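PDB 4OC8: restriction endonuclease AspBHI from Azoarcus sp., which recognises modified DNA and cuts it, acting as a tetrameric modification-dependent restriction endonuclease that probably pairs a DNA-binding domain with a nuclease domain. Local coordinates for residues A[254-259]-A[380-384]. Numbering follows the deposited sequence.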
loop_
_atom_site.group_PDB
_atom_site.type_symbol
_atom_site.label_atom_id
_atom_site.label_comp_id
_atom_site.label_asym_id
_atom_site.label_seq_id
_atom_site.Cartn_x
_atom_site.Cartn_y
_atom_site.Cartn_z
ATOM N N ALA A 254 -12.540 14.015 -10.576
ATOM C CA ALA A 254 -13.054 13.832 -9.225
ATOM C C ALA A 254 -13.485 12.388 -9.045
ATOM O O ALA A 254 -13.037 11.710 -8.117
ATOM C CB ALA A 254 -14.212 14.773 -8.953
ATOM N N CYS A 255 -14.320 11.913 -9.965
ATOM C CA CYS A 255 -14.780 10.532 -9.944
ATOM C C CYS A 255 -13.587 9.582 -9.891
ATOM O O CYS A 255 -13.552 8.656 -9.067
ATOM C CB CYS A 255 -15.640 10.235 -11.171
ATOM S SG CYS A 255 -16.122 8.511 -11.325
ATOM N N ALA A 256 -12.592 9.845 -10.737
ATOM C CA ALA A 256 -11.415 8.994 -10.781
ATOM C C ALA A 256 -10.819 8.940 -9.383
ATOM O O ALA A 256 -10.567 7.853 -8.846
ATOM C CB ALA A 256 -10.410 9.521 -11.778
ATOM N N GLY A 257 -10.663 10.117 -8.779
ATOM C CA GLY A 257 -10.130 10.231 -7.433
ATOM C C GLY A 257 -10.871 9.316 -6.483
ATOM O O GLY A 257 -10.251 8.541 -5.753
ATOM N N ALA A 258 -12.199 9.358 -6.538
ATOM C CA ALA A 258 -13.003 8.550 -5.639
ATOM C C ALA A 258 -12.660 7.080 -5.853
ATOM O O ALA A 258 -12.358 6.353 -4.897
ATOM C CB ALA A 258 -14.478 8.811 -5.862
ATOM N N LEU A 259 -12.640 6.669 -7.119
ATOM C CA LEU A 259 -12.324 5.291 -7.461
ATOM C C LEU A 259 -10.937 4.940 -6.943
ATOM O O LEU A 259 -10.718 3.846 -6.410
ATOM C CB LEU A 259 -12.416 5.077 -8.972
ATOM C CG LEU A 259 -13.840 5.009 -9.528
ATOM C CD1 LEU A 259 -13.839 5.147 -11.044
ATOM C CD2 LEU A 259 -14.491 3.699 -9.109
ATOM N N TRP A 380 -24.333 7.338 -6.404
ATOM C CA TRP A 380 -22.909 7.349 -6.108
ATOM C C TRP A 380 -22.233 8.593 -6.679
ATOM O O TRP A 380 -21.483 9.287 -5.978
ATOM C CB TRP A 380 -22.254 6.086 -6.667
ATOM C CG TRP A 380 -20.774 6.014 -6.444
ATOM C CD1 TRP A 380 -20.134 5.858 -5.252
ATOM C CD2 TRP A 380 -19.750 6.081 -7.442
ATOM N NE1 TRP A 380 -18.777 5.836 -5.443
ATOM C CE2 TRP A 380 -18.513 5.969 -6.783
ATOM C CE3 TRP A 380 -19.756 6.227 -8.834
ATOM C CZ2 TRP A 380 -17.297 5.996 -7.457
ATOM C CZ3 TRP A 380 -18.547 6.255 -9.506
ATOM C CH2 TRP A 380 -17.335 6.138 -8.818
ATOM N N LEU A 381 -22.512 8.871 -7.951
ATOM C CA LEU A 381 -21.973 10.048 -8.626
ATOM C C LEU A 381 -22.465 11.346 -7.982
ATOM O O LEU A 381 -21.707 12.314 -7.853
ATOM C CB LEU A 381 -22.327 10.015 -10.112
ATOM C CG LEU A 381 -21.587 8.952 -10.921
ATOM C CD1 LEU A 381 -22.158 8.831 -12.320
ATOM C CD2 LEU A 381 -20.103 9.268 -10.980
ATOM N N ASP A 382 -23.733 11.360 -7.580
ATOM C CA ASP A 382 -24.281 12.494 -6.846
ATOM C C ASP A 382 -23.450 12.721 -5.589
ATOM O O ASP A 382 -23.091 13.859 -5.256
ATOM C CB ASP A 382 -25.749 12.250 -6.482
ATOM C CG ASP A 382 -26.675 12.332 -7.688
ATOM O OD1 ASP A 382 -26.389 13.127 -8.611
ATOM O OD2 ASP A 382 -27.689 11.603 -7.708
ATOM N N GLY A 383 -23.132 11.620 -4.913
ATOM C CA GLY A 383 -22.278 11.647 -3.740
ATOM C C GLY A 383 -20.913 12.246 -4.019
ATOM O O GLY A 383 -20.448 13.113 -3.279
ATOM N N ILE A 384 -20.269 11.788 -5.089
ATOM C CA ILE A 384 -18.952 12.309 -5.451
ATOM C C ILE A 384 -18.996 13.807 -5.712
ATOM O O ILE A 384 -18.232 14.563 -5.118
ATOM C CB ILE A 384 -18.386 11.632 -6.706
ATOM C CG1 ILE A 384 -18.406 10.115 -6.555
ATOM C CG2 ILE A 384 -16.970 12.125 -6.988
ATOM C CD1 ILE A 384 -17.948 9.398 -7.797
#
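The six-membered ring of Trp380 reaches across to helix 251-263 and is met there by Leu259, Cys255 and Ala258. Leu259 stands at the ring edge, close to the indole plane, with its CG 3.7 Å from Trp380 CH2, and the two side chains cross at about a right angle. Cys255 approaches obliquely: its SG makes a sulfur-aromatic contact, 4.7 Å from the centroid of the Trp380 six-membered ring and 63° off the ring normal. The extended first torsion of Trp380, with CG anti to the backbone N (chi1 179°), sends the indole out toward helix 251-263. Ile384, one turn further on, lays its CD1 against one face of the indole, 3.3 Å above its plane and over the six-membered ring rather than the middle of the bicycle; the same methyl lies 4.0 Å from Ala258 CB. The other branch of Ile384, CG2, packs beside the backbone of Ala254 and Cys255, while Leu381 adds its CD2 at 4.1 Å from Cys255 SG. This is apolar helix-helix packing: helix 374-386 lies against helix 251-263 of what is probably a PDDEXK-type nuclease domain, and the axes of segments 254-259 and 380-384 approach to 10.3 Å with 104° between their N-to-C directions. With an alanine at the Trp380 position, Ile384 CD1 is likely to lose the ring face it rests on, and a gap to open beside Leu259 and Cys255. Farther out, Leu366 of helix 359-368 touches Trp380, and Leu259 also packs on Ile362 and Leu365 of that helix and on Val334 of strand 330-335, in the five-stranded sheet. Tyr245 contacts both Cys255 and Leu381, and Arg244 forms a salt bridge with Asp382, which also packs on Ala207 of a second subunit.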